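Local coordinates for probable starch synthase 4, chloroplastic/amyloplastic (Arabidopsis thaliana, PDB 6GNE), which probably acts as a plastid starch synthase, a two-domain glycosyltransferase of the GT-B fold, and holds ADP and glycan ligands in this structure, at residues N176-G181 / G242-H247; N224-V229 / K255-I260; P320-H325 / I395-G400. All coordinates share one frame; numbering follows the deposited sequence.

Contact 1: residues N176-G181 / G242-H247. With GLC (alpha-D-glucopyranose), chain C; AC1 (4,6-dideoxy-4-{[(1S,4R,5S,6S)-4,5,6-trihydroxy-3-(hydroxymethyl)cyclohex-2-en-1-yl]amino}-alpha-D-glucopyranose), chain B.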
loop_
_atom_site.group_PDB
_atom_site.type_symbol
_atom_site.label_atom_id
_atom_site.label_comp_id
_atom_site.label_asym_id
_atom_site.label_seq_id
_atom_site.Cartn_x
_atom_site.Cartn_y
_atom_site.Cartn_z
ATOM N N ASN A 176 7.908 -1.312 -1.528
ATOM C CA ASN A 176 8.887 -0.532 -0.765
ATOM C C ASN A 176 10.209 -1.279 -0.703
ATOM O O ASN A 176 10.322 -2.281 0.003
ATOM C CB ASN A 176 8.356 -0.227 0.666
ATOM C CG ASN A 176 9.282 0.686 1.474
ATOM O OD1 ASN A 176 10.346 1.060 1.014
ATOM N ND2 ASN A 176 8.877 1.038 2.681
ATOM N N PHE A 177 11.213 -0.775 -1.421
ATOM C CA PHE A 177 12.549 -1.428 -1.475
ATOM C C PHE A 177 13.342 -1.324 -0.176
ATOM O O PHE A 177 14.418 -1.863 -0.062
ATOM C CB PHE A 177 13.389 -0.883 -2.626
ATOM C CG PHE A 177 12.973 -1.378 -3.983
ATOM C CD1 PHE A 177 13.410 -2.591 -4.460
ATOM C CD2 PHE A 177 12.165 -0.600 -4.807
ATOM C CE1 PHE A 177 13.031 -3.039 -5.713
ATOM C CE2 PHE A 177 11.810 -1.026 -6.073
ATOM C CZ PHE A 177 12.235 -2.253 -6.530
ATOM N N GLU A 178 12.837 -0.595 0.795
ATOM C CA GLU A 178 13.374 -0.670 2.136
ATOM C C GLU A 178 13.296 -2.069 2.703
ATOM O O GLU A 178 14.183 -2.486 3.410
ATOM C CB GLU A 178 12.622 0.299 3.037
ATOM C CG GLU A 178 13.254 0.479 4.416
ATOM C CD GLU A 178 12.356 1.214 5.397
ATOM O OE1 GLU A 178 11.129 1.460 5.044
ATOM O OE2 GLU A 178 12.949 1.548 6.489
ATOM N N TYR A 179 12.217 -2.783 2.407
ATOM C CA TYR A 179 11.987 -4.110 3.000
ATOM C C TYR A 179 12.395 -5.218 2.059
ATOM O O TYR A 179 11.651 -5.580 1.176
ATOM C CB TYR A 179 10.533 -4.254 3.453
ATOM C CG TYR A 179 10.149 -3.199 4.465
ATOM C CD1 TYR A 179 10.971 -2.947 5.598
ATOM C CD2 TYR A 179 8.958 -2.448 4.323
ATOM C CE1 TYR A 179 10.636 -1.958 6.524
ATOM C CE2 TYR A 179 8.602 -1.462 5.265
ATOM C CZ TYR A 179 9.435 -1.219 6.351
ATOM O OH TYR A 179 9.106 -0.281 7.267
ATOM N N GLN A 180 13.589 -5.749 2.284
ATOM C CA GLN A 180 14.207 -6.706 1.380
ATOM C C GLN A 180 14.152 -8.167 1.883
ATOM O O GLN A 180 14.386 -9.104 1.107
ATOM C CB GLN A 180 15.646 -6.249 1.058
ATOM C CG GLN A 180 15.633 -5.003 0.190
ATOM C CD GLN A 180 16.990 -4.381 -0.049
ATOM O OE1 GLN A 180 18.015 -5.067 -0.200
ATOM N NE2 GLN A 180 16.996 -3.067 -0.120
ATOM N N GLY A 181 13.829 -8.350 3.168
ATOM C CA GLY A 181 13.701 -9.670 3.773
ATOM C C GLY A 181 15.002 -10.390 3.983
ATOM O O GLY A 181 15.036 -11.622 4.015
ATOM N N GLY A 242 19.048 6.326 -3.078
ATOM C CA GLY A 242 17.685 5.823 -2.877
ATOM C C GLY A 242 17.474 4.311 -3.048
ATOM O O GLY A 242 16.454 3.772 -2.590
ATOM N N GLY A 243 18.407 3.629 -3.715
ATOM C CA GLY A 243 18.245 2.209 -4.016
ATOM C C GLY A 243 18.395 1.230 -2.868
ATOM O O GLY A 243 17.891 0.110 -2.936
ATOM N N LYS A 244 19.113 1.636 -1.825
ATOM C CA LYS A 244 19.276 0.841 -0.589
ATOM C C LYS A 244 20.074 -0.442 -0.820
ATOM O O LYS A 244 19.700 -1.509 -0.342
ATOM C CB LYS A 244 17.903 0.561 0.058
ATOM C CG LYS A 244 16.865 1.681 -0.201
ATOM C CD LYS A 244 15.913 1.876 0.950
ATOM C CE LYS A 244 16.556 2.639 2.115
ATOM N NZ LYS A 244 15.498 3.235 3.009
ATOM N N GLY A 245 21.174 -0.320 -1.566
ATOM C CA GLY A 245 22.004 -1.454 -1.967
ATOM C C GLY A 245 21.651 -2.129 -3.290
ATOM O O GLY A 245 22.544 -2.720 -3.936
ATOM N N LEU A 246 20.378 -2.038 -3.707
ATOM C CA LEU A 246 19.872 -2.758 -4.878
ATOM C C LEU A 246 19.976 -1.992 -6.196
ATOM O O LEU A 246 19.682 -2.555 -7.257
ATOM C CB LEU A 246 18.405 -3.167 -4.666
ATOM C CG LEU A 246 18.183 -4.302 -3.678
ATOM C CD1 LEU A 246 16.673 -4.509 -3.459
ATOM C CD2 LEU A 246 18.871 -5.578 -4.152
ATOM N N HIS A 247 20.376 -0.725 -6.148
ATOM C CA HIS A 247 20.481 0.102 -7.354
ATOM C C HIS A 247 21.241 -0.564 -8.520
ATOM O O HIS A 247 20.765 -0.502 -9.654
ATOM C CB HIS A 247 21.027 1.492 -7.010
ATOM C CG HIS A 247 22.500 1.549 -6.775
ATOM N ND1 HIS A 247 23.085 1.105 -5.610
ATOM C CD2 HIS A 247 23.512 2.006 -7.558
ATOM C CE1 HIS A 247 24.396 1.293 -5.681
ATOM N NE2 HIS A 247 24.677 1.841 -6.851
HETATM C C1 GLC C . 7.209 -5.257 8.431
HETATM C C2 GLC C . 7.028 -6.047 7.137
HETATM C C3 GLC C . 6.946 -5.103 5.940
HETATM C C4 GLC C . 5.771 -4.158 6.161
HETATM C C5 GLC C . 6.016 -3.367 7.436
HETATM C C6 GLC C . 4.833 -2.460 7.751
HETATM O O2 GLC C . 8.089 -6.992 7.006
HETATM O O3 GLC C . 6.750 -5.823 4.729
HETATM O O4 GLC C . 5.612 -3.294 5.038
HETATM O O5 GLC C . 6.192 -4.262 8.546
HETATM O O6 GLC C . 5.004 -1.898 9.057
HETATM C C1 AC1 B . 4.486 -3.574 4.206
HETATM O O2 AC1 B . 5.982 -4.336 2.455
HETATM C C2 AC1 B . 4.866 -3.472 2.725
HETATM C C4A AC1 B . 2.935 2.417 -1.258
HETATM C C3 AC1 B . 5.132 -2.016 2.310
HETATM O O3 AC1 B . 5.414 -2.022 0.908
HETATM C C4 AC1 B . 3.920 -1.145 2.657
HETATM N N4A AC1 B . 4.028 0.262 2.233
HETATM C C5 AC1 B . 3.720 -1.284 4.169
HETATM O O5 AC1 B . 3.436 -2.648 4.489
HETATM C C6 AC1 B . 2.542 -0.487 4.701
HETATM C C1B AC1 B . 4.156 0.702 0.837
HETATM C C2B AC1 B . 4.558 2.191 0.675
HETATM O O2B AC1 B . 4.967 2.812 1.908
HETATM C C3B AC1 B . 3.506 3.061 -0.003
HETATM O O3B AC1 B . 4.175 4.238 -0.448
HETATM O O4 AC1 B . 1.894 3.247 -1.775
HETATM C C5B AC1 B . 2.452 1.022 -0.992
HETATM C C7B AC1 B . 2.968 0.281 -0.006
HETATM C C6B AC1 B . 1.404 0.411 -1.893
HETATM O O6B AC1 B . 1.896 0.291 -3.233
#

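Contact 2: residues N224-V229 / K255-I260. With AC1 (4,6-dideoxy-4-{[(1S,4R,5S,6S)-4,5,6-trihydroxy-3-(hydroxymethyl)cyclohex-2-en-1-yl]amino}-alpha-D-glucopyranose), chain B.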
loop_
_atom_site.group_PDB
_atom_site.type_symbol
_atom_site.label_atom_id
_atom_site.label_comp_id
_atom_site.label_asym_id
_atom_site.label_seq_id
_atom_site.Cartn_x
_atom_site.Cartn_y
_atom_site.Cartn_z
ATOM N N ASN A 224 9.989 -12.338 -14.815
ATOM C CA ASN A 224 9.944 -11.854 -16.200
ATOM C C ASN A 224 9.542 -10.378 -16.296
ATOM O O ASN A 224 9.834 -9.719 -17.313
ATOM C CB ASN A 224 8.949 -12.695 -17.011
ATOM C CG ASN A 224 9.284 -14.157 -16.977
ATOM O OD1 ASN A 224 8.605 -14.986 -16.326
ATOM N ND2 ASN A 224 10.368 -14.483 -17.629
ATOM N N ILE A 225 8.838 -9.888 -15.258
ATOM C CA ILE A 225 8.376 -8.510 -15.176
ATOM C C ILE A 225 8.626 -8.043 -13.754
ATOM O O ILE A 225 8.235 -8.728 -12.807
ATOM C CB ILE A 225 6.840 -8.377 -15.478
ATOM C CG1 ILE A 225 6.464 -8.983 -16.840
ATOM C CG2 ILE A 225 6.392 -6.923 -15.464
ATOM C CD1 ILE A 225 4.982 -9.311 -16.966
ATOM N N VAL A 226 9.255 -6.872 -13.598
ATOM C CA VAL A 226 9.467 -6.284 -12.265
ATOM C C VAL A 226 8.936 -4.883 -12.254
ATOM O O VAL A 226 9.369 -4.062 -13.061
ATOM C CB VAL A 226 10.966 -6.234 -11.881
ATOM C CG1 VAL A 226 11.108 -5.757 -10.432
ATOM C CG2 VAL A 226 11.661 -7.603 -12.136
ATOM N N THR A 227 8.011 -4.575 -11.341
ATOM C CA THR A 227 7.520 -3.183 -11.199
ATOM C C THR A 227 7.675 -2.641 -9.799
ATOM O O THR A 227 7.865 -3.380 -8.838
ATOM C CB THR A 227 6.038 -2.988 -11.637
ATOM O OG1 THR A 227 5.140 -3.364 -10.579
ATOM C CG2 THR A 227 5.730 -3.791 -12.897
ATOM N N THR A 228 7.618 -1.313 -9.723
ATOM C CA THR A 228 7.349 -0.618 -8.482
ATOM C C THR A 228 6.256 0.410 -8.724
ATOM O O THR A 228 5.747 0.557 -9.837
ATOM C CB THR A 228 8.605 -0.029 -7.830
ATOM O OG1 THR A 228 8.273 0.418 -6.521
ATOM C CG2 THR A 228 9.179 1.117 -8.633
ATOM N N VAL A 229 5.915 1.125 -7.676
ATOM C CA VAL A 229 4.606 1.729 -7.579
ATOM C C VAL A 229 4.520 3.238 -7.963
ATOM O O VAL A 229 3.429 3.850 -7.812
ATOM C CB VAL A 229 4.000 1.415 -6.196
ATOM C CG1 VAL A 229 3.725 -0.091 -6.122
ATOM C CG2 VAL A 229 4.935 1.850 -5.060
ATOM N N LYS A 255 15.763 -3.077 -18.415
ATOM C CA LYS A 255 14.834 -3.364 -19.523
ATOM C C LYS A 255 13.447 -3.915 -19.085
ATOM O O LYS A 255 12.452 -3.614 -19.723
ATOM C CB LYS A 255 15.423 -4.387 -20.500
ATOM C CG LYS A 255 16.654 -4.054 -21.380
ATOM C CD LYS A 255 16.841 -5.251 -22.348
ATOM C CE LYS A 255 18.296 -5.734 -22.594
ATOM N NZ LYS A 255 19.058 -4.968 -23.630
ATOM N N LYS A 256 13.414 -4.735 -18.035
ATOM C CA LYS A 256 12.179 -5.355 -17.537
ATOM C C LYS A 256 11.607 -4.688 -16.273
ATOM O O LYS A 256 10.585 -5.154 -15.762
ATOM C CB LYS A 256 12.372 -6.860 -17.290
ATOM C CG LYS A 256 13.208 -7.218 -16.074
ATOM C CD LYS A 256 13.606 -8.701 -16.066
ATOM C CE LYS A 256 14.333 -9.027 -14.764
ATOM N NZ LYS A 256 14.564 -10.488 -14.598
ATOM N N PHE A 257 12.250 -3.609 -15.812
ATOM C CA PHE A 257 11.870 -2.874 -14.598
ATOM C C PHE A 257 11.163 -1.593 -14.962
ATOM O O PHE A 257 11.691 -0.774 -15.694
ATOM C CB PHE A 257 13.103 -2.506 -13.758
ATOM C CG PHE A 257 12.796 -1.710 -12.509
ATOM C CD1 PHE A 257 11.826 -2.126 -11.610
ATOM C CD2 PHE A 257 13.520 -0.554 -12.218
ATOM C CE1 PHE A 257 11.567 -1.387 -10.454
ATOM C CE2 PHE A 257 13.283 0.159 -11.062
ATOM C CZ PHE A 257 12.292 -0.242 -10.185
ATOM N N ILE A 258 9.975 -1.397 -14.430
ATOM C CA ILE A 258 9.238 -0.178 -14.726
ATOM C C ILE A 258 8.398 0.263 -13.526
ATOM O O ILE A 258 7.906 -0.558 -12.802
ATOM C CB ILE A 258 8.403 -0.342 -16.013
ATOM C CG1 ILE A 258 7.818 1.004 -16.452
ATOM C CG2 ILE A 258 7.332 -1.408 -15.834
ATOM C CD1 ILE A 258 7.541 1.063 -17.940
ATOM N N GLY A 259 8.278 1.570 -13.344
ATOM C CA GLY A 259 7.491 2.151 -12.277
ATOM C C GLY A 259 6.132 2.563 -12.795
ATOM O O GLY A 259 6.049 3.273 -13.780
ATOM N N ILE A 260 5.072 2.119 -12.119
ATOM C CA ILE A 260 3.697 2.387 -12.536
ATOM C C ILE A 260 2.936 2.912 -11.324
ATOM O O ILE A 260 2.811 2.207 -10.303
ATOM C CB ILE A 260 2.983 1.108 -13.024
ATOM C CG1 ILE A 260 3.627 0.562 -14.298
ATOM C CG2 ILE A 260 1.501 1.378 -13.282
ATOM C CD1 ILE A 260 3.170 -0.861 -14.636
HETATM C C1 AC1 B . 4.486 -3.574 4.206
HETATM O O2 AC1 B . 5.982 -4.336 2.455
HETATM C C2 AC1 B . 4.866 -3.472 2.725
HETATM C C4A AC1 B . 2.935 2.417 -1.258
HETATM C C3 AC1 B . 5.132 -2.016 2.310
HETATM O O3 AC1 B . 5.414 -2.022 0.908
HETATM C C4 AC1 B . 3.920 -1.145 2.657
HETATM N N4A AC1 B . 4.028 0.262 2.233
HETATM C C5 AC1 B . 3.720 -1.284 4.169
HETATM O O5 AC1 B . 3.436 -2.648 4.489
HETATM C C6 AC1 B . 2.542 -0.487 4.701
HETATM C C1B AC1 B . 4.156 0.702 0.837
HETATM C C2B AC1 B . 4.558 2.191 0.675
HETATM O O2B AC1 B . 4.967 2.812 1.908
HETATM C C3B AC1 B . 3.506 3.061 -0.003
HETATM O O3B AC1 B . 4.175 4.238 -0.448
HETATM O O4 AC1 B . 1.894 3.247 -1.775
HETATM C C5B AC1 B . 2.452 1.022 -0.992
HETATM C C7B AC1 B . 2.968 0.281 -0.006
HETATM C C6B AC1 B . 1.404 0.411 -1.893
HETATM O O6B AC1 B . 1.896 0.291 -3.233
#

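Contact 3: residues P320-H325 / I395-G400. With AC1 (4,6-dideoxy-4-{[(1S,4R,5S,6S)-4,5,6-trihydroxy-3-(hydroxymethyl)cyclohex-2-en-1-yl]amino}-alpha-D-glucopyranose), chain B; ADP (adenosine-5'-diphosphate), chain F.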
loop_
_atom_site.group_PDB
_atom_site.type_symbol
_atom_site.label_atom_id
_atom_site.label_comp_id
_atom_site.label_asym_id
_atom_site.label_seq_id
_atom_site.Cartn_x
_atom_site.Cartn_y
_atom_site.Cartn_z
ATOM N N PRO A 320 9.260 6.538 10.675
ATOM C CA PRO A 320 10.125 7.579 10.072
ATOM C C PRO A 320 9.842 7.933 8.632
ATOM O O PRO A 320 9.961 9.092 8.271
ATOM C CB PRO A 320 11.513 6.987 10.197
ATOM C CG PRO A 320 11.444 6.111 11.424
ATOM C CD PRO A 320 10.017 5.668 11.599
ATOM N N GLN A 321 9.450 6.952 7.814
ATOM C CA GLN A 321 9.185 7.195 6.402
ATOM C C GLN A 321 8.213 8.372 6.187
ATOM O O GLN A 321 8.377 9.178 5.229
ATOM C CB GLN A 321 8.631 5.937 5.755
ATOM C CG GLN A 321 8.152 6.092 4.310
ATOM C CD GLN A 321 7.363 4.910 3.808
ATOM O OE1 GLN A 321 7.554 3.796 4.288
ATOM N NE2 GLN A 321 6.457 5.151 2.836
ATOM N N LYS A 322 7.227 8.468 7.072
ATOM C CA LYS A 322 6.125 9.406 6.925
ATOM C C LYS A 322 6.428 10.839 7.423
ATOM O O LYS A 322 5.555 11.707 7.374
ATOM C CB LYS A 322 4.905 8.843 7.658
ATOM C CG LYS A 322 4.489 7.476 7.155
ATOM C CD LYS A 322 3.980 7.516 5.706
ATOM C CE LYS A 322 3.361 6.198 5.311
ATOM N NZ LYS A 322 3.153 6.076 3.854
ATOM N N GLY A 323 7.659 11.075 7.877
ATOM C CA GLY A 323 8.081 12.384 8.334
ATOM C C GLY A 323 7.381 12.746 9.648
ATOM O O GLY A 323 6.683 13.749 9.729
ATOM N N VAL A 324 7.547 11.906 10.658
ATOM C CA VAL A 324 6.824 12.092 11.913
ATOM C C VAL A 324 7.166 13.374 12.675
ATOM O O VAL A 324 6.298 13.893 13.393
ATOM C CB VAL A 324 6.979 10.905 12.889
ATOM C CG1 VAL A 324 6.038 9.780 12.435
ATOM C CG2 VAL A 324 8.436 10.482 13.066
ATOM N N HIS A 325 8.411 13.866 12.531
ATOM C CA HIS A 325 8.796 15.135 13.150
ATOM C C HIS A 325 8.013 16.287 12.508
ATOM O O HIS A 325 7.598 17.203 13.227
ATOM C CB HIS A 325 10.325 15.382 13.103
ATOM C CG HIS A 325 11.111 14.410 13.932
ATOM N ND1 HIS A 325 10.897 14.248 15.283
ATOM C CD2 HIS A 325 12.096 13.531 13.595
ATOM C CE1 HIS A 325 11.711 13.312 15.746
ATOM N NE2 HIS A 325 12.451 12.863 14.742
ATOM N N ILE A 395 9.354 11.516 4.286
ATOM C CA ILE A 395 10.795 11.528 4.002
ATOM C C ILE A 395 11.030 10.838 2.655
ATOM O O ILE A 395 11.786 11.319 1.830
ATOM C CB ILE A 395 11.610 10.859 5.142
ATOM C CG1 ILE A 395 11.356 11.573 6.496
ATOM C CG2 ILE A 395 13.106 10.841 4.830
ATOM C CD1 ILE A 395 11.539 13.079 6.475
ATOM N N PHE A 396 10.353 9.714 2.436
ATOM C CA PHE A 396 10.264 9.061 1.108
ATOM C C PHE A 396 8.913 8.340 0.980
ATOM O O PHE A 396 8.294 8.014 1.960
ATOM C CB PHE A 396 11.453 8.089 0.861
ATOM C CG PHE A 396 11.369 6.804 1.659
ATOM C CD1 PHE A 396 11.853 6.742 2.971
ATOM C CD2 PHE A 396 10.789 5.652 1.101
ATOM C CE1 PHE A 396 11.774 5.575 3.715
ATOM C CE2 PHE A 396 10.713 4.475 1.834
ATOM C CZ PHE A 396 11.210 4.442 3.145
ATOM N N GLU A 397 8.467 8.101 -0.235
ATOM C CA GLU A 397 7.147 7.570 -0.436
ATOM C C GLU A 397 7.074 6.867 -1.817
ATOM O O GLU A 397 6.907 7.524 -2.853
ATOM C CB GLU A 397 6.108 8.687 -0.312
ATOM C CG GLU A 397 4.685 8.204 -0.120
ATOM C CD GLU A 397 4.454 7.525 1.215
ATOM O OE1 GLU A 397 4.163 6.337 1.216
ATOM O OE2 GLU A 397 4.556 8.159 2.280
ATOM N N PRO A 398 7.207 5.521 -1.826
ATOM C CA PRO A 398 7.131 4.728 -3.037
ATOM C C PRO A 398 5.961 5.090 -3.925
ATOM O O PRO A 398 6.126 5.261 -5.126
ATOM C CB PRO A 398 6.984 3.308 -2.495
ATOM C CG PRO A 398 7.752 3.316 -1.208
ATOM C CD PRO A 398 7.531 4.691 -0.645
ATOM N N CYS A 399 4.782 5.207 -3.313
ATOM C CA CYS A 399 3.633 5.772 -3.993
ATOM C C CYS A 399 2.807 6.670 -3.072
ATOM O O CYS A 399 2.718 7.878 -3.277
ATOM C CB CYS A 399 2.757 4.709 -4.598
ATOM S SG CYS A 399 1.360 5.404 -5.530
ATOM N N GLY A 400 2.192 6.068 -2.072
ATOM C CA GLY A 400 1.214 6.746 -1.254
ATOM C C GLY A 400 -0.148 6.737 -1.934
ATOM O O GLY A 400 -0.286 7.062 -3.119
HETATM C C1 AC1 B . 4.486 -3.574 4.206
HETATM O O2 AC1 B . 5.982 -4.336 2.455
HETATM C C2 AC1 B . 4.866 -3.472 2.725
HETATM C C4A AC1 B . 2.935 2.417 -1.258
HETATM C C3 AC1 B . 5.132 -2.016 2.310
HETATM O O3 AC1 B . 5.414 -2.022 0.908
HETATM C C4 AC1 B . 3.920 -1.145 2.657
HETATM N N4A AC1 B . 4.028 0.262 2.233
HETATM C C5 AC1 B . 3.720 -1.284 4.169
HETATM O O5 AC1 B . 3.436 -2.648 4.489
HETATM C C6 AC1 B . 2.542 -0.487 4.701
HETATM C C1B AC1 B . 4.156 0.702 0.837
HETATM C C2B AC1 B . 4.558 2.191 0.675
HETATM O O2B AC1 B . 4.967 2.812 1.908
HETATM C C3B AC1 B . 3.506 3.061 -0.003
HETATM O O3B AC1 B . 4.175 4.238 -0.448
HETATM O O4 AC1 B . 1.894 3.247 -1.775
HETATM C C5B AC1 B . 2.452 1.022 -0.992
HETATM C C7B AC1 B . 2.968 0.281 -0.006
HETATM C C6B AC1 B . 1.404 0.411 -1.893
HETATM O O6B AC1 B . 1.896 0.291 -3.233
HETATM P PB ADP F . 1.620 2.842 3.514
HETATM O O1B ADP F . 1.482 1.707 2.543
HETATM O O2B ADP F . 0.900 2.697 4.823
HETATM O O3B ADP F . 3.073 3.202 3.722
HETATM P PA ADP F . -0.183 4.126 1.663
HETATM O O1A ADP F . -0.591 5.561 1.497
HETATM O O2A ADP F . 0.301 3.452 0.405
HETATM O O3A ADP F . 0.929 4.122 2.827
HETATM O "O5'" ADP F . -1.389 3.238 2.245
HETATM C "C5'" ADP F . -2.039 3.550 3.478
HETATM C "C4'" ADP F . -3.451 2.952 3.616
HETATM O "O4'" ADP F . -3.693 2.588 4.983
HETATM C "C3'" ADP F . -4.555 3.938 3.295
HETATM O "O3'" ADP F . -5.701 3.214 2.879
HETATM C "C2'" ADP F . -4.849 4.587 4.622
HETATM O "O2'" ADP F . -6.153 5.135 4.692
HETATM C "C1'" ADP F . -4.711 3.414 5.547
HETATM N N9 ADP F . -4.299 3.779 6.921
HETATM C C8 ADP F . -3.069 4.099 7.341
HETATM N N7 ADP F . -3.067 4.322 8.674
HETATM C C5 ADP F . -4.317 4.140 9.128
HETATM C C6 ADP F . -5.024 4.224 10.444
HETATM N N6 ADP F . -4.343 4.572 11.565
HETATM N N1 ADP F . -6.359 3.947 10.458
HETATM C C2 ADP F . -7.023 3.623 9.318
HETATM N N3 ADP F . -6.439 3.542 8.112
HETATM C C4 ADP F . -5.122 3.786 7.960
#

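Contact 1: residues N176-G181 / G242-H247
The nearest CA atoms across the contact, those of Glu178 and Lys244, are 6.7 Å apart. Neither segment is a strand: Asn176 OD1 accepts from Glu178 N to form an Asx turn, while 243-246 is a type I' beta turn in which Lys244 and Gly245 both have positive phi. Gln180 joins the two. Its NE2 donates to Phe177 O of its own loop (2.8 Å) and to Lys244 O across the contact (3.1 Å, N-H...O 170°), and both acceptors lie in the plane of the amide, so its rotation is well defined. OE1 is hydrogen-bonded to Asn214 and His207. In this GT-B enzyme the loop after strand 169-174 reaches the glycan pocket, and GLC C3 sits 3.7 Å above one face of the Tyr179 ring, offset toward its rim. Leu246 meets Gln180 tip to tip, CD1 lying 3.4 Å from Gln180 CD, and the same methyl touches Phe177 CD1 at 3.9 Å, the two side chains crossing at about a right angle. Lys244, bent at chi2 and chi3, passes its CD 3.8 Å from Glu178 CA. Its NZ stays 4.6 Å from Glu178 OE2, and the lysine makes a cation-pi contact with Phe396.

Contact 2: residues N224-V229 / K255-I260
Val226 and Lys256 bury the most surface here, followed by Thr228 against Phe257. Val226 grips the neighbouring strand with both backbone polar atoms: its N donates to Lys256 O (3.1 Å) and its O accepts from Ile258 N (3.1 Å), which straddle Phe257 as a parallel bridge requires. Thr228 repeats the pattern two residues on, N to Ile258 O at 3.2 Å and O from Ile260 N at 2.8 Å. With CG1 anti to the backbone N (chi1 -174°), Val226 sets that methyl 3.9 Å from Phe257 CD1, while CG2 meets Lys256 CE at 4.0 Å. Lys256 runs extended beyond CG, and its NZ donates to Ser223 O, with weak bonds to Ile220 O and Ile221 O. These carbonyls lie at and just beyond the C-terminal end of helix 215-222, where the helix dipole would probably favour a positive charge. Thr228 CG2 approaches Phe257 CZ to 3.7 Å, whereas its OG1 bonds to Cys174 O. The strands, 27° apart in direction and linked through helices, form a beta-alpha-beta crossover. Strand 169-174 pairs with the other edge of 225-228; helix 231-238 packs on the Thr228 and Phe257 face, and helix 484-499 touches Ile258 and Ile260.

Contact 3: residues P320-H325 / I395-G400
Phe396 presents one ring face to Gln321, whose CG lies 3.6 Å above the ring plane and over its centre, a CH-pi contact. Gln321 CG is anti to the backbone N (chi1 173°), and beyond it the extended chain carries the amide into a stack with its plane 24° from that of the ring. Asn176 and Glu178 touch the same ring at CE2 and CZ. From this stacked position Gln321 NE2 donates to AC1 O2B at 2.9 Å, nearly straight at 173°. The Glu397 carboxylate, turned obliquely to the amide, accepts from AC1 O3B through OE1 (2.7 Å), and OE2 is also bonded to Ser394 OG. Lys322, bent at chi2, forms a salt bridge from NZ to Glu397 OE1 at 2.8 Å and bonds to ADP O3B at 2.9 Å as well as to the bridging O3A. Backbone donors add to the grip: Cys399 N reaches AC1 O3B at 3.1 Å, and Gly400 N reaches AC1 O4 at 2.9 Å. Behind the site, Ile395 N donates to Gln321 O (2.7 Å), tying the loop to the 3-10 turn that precedes helix 324-336. Lys322 thus stands between a carboxylate and the diphosphate, where it would probably offset negative charge from both, and Glu397 OE1 links that charge network directly to the bound glycan.

Overall arrangement
Contacts 1 and 2 cross along the chain, in the order 176-181, 224-229, 242-247, 255-260, whereas contact 3 follows in the C-terminal domain. The first two share the N-terminal sheet: 176-181 follows strand 169-174, the neighbour of 225-228, and Phe177 packs on Thr228 and Phe257, the contact centres lying 14 Å apart. In contact 3 the segments follow strands 311-317 and 389-392, adjacent in the parallel six-stranded sheet. Its centre is 15 Å from that of contact 1 and 22 Å from that of contact 2, yet Val229 touches Pro398 and Cys399. All three touch AC1, consistent with a GT-B cleft walled by both domains.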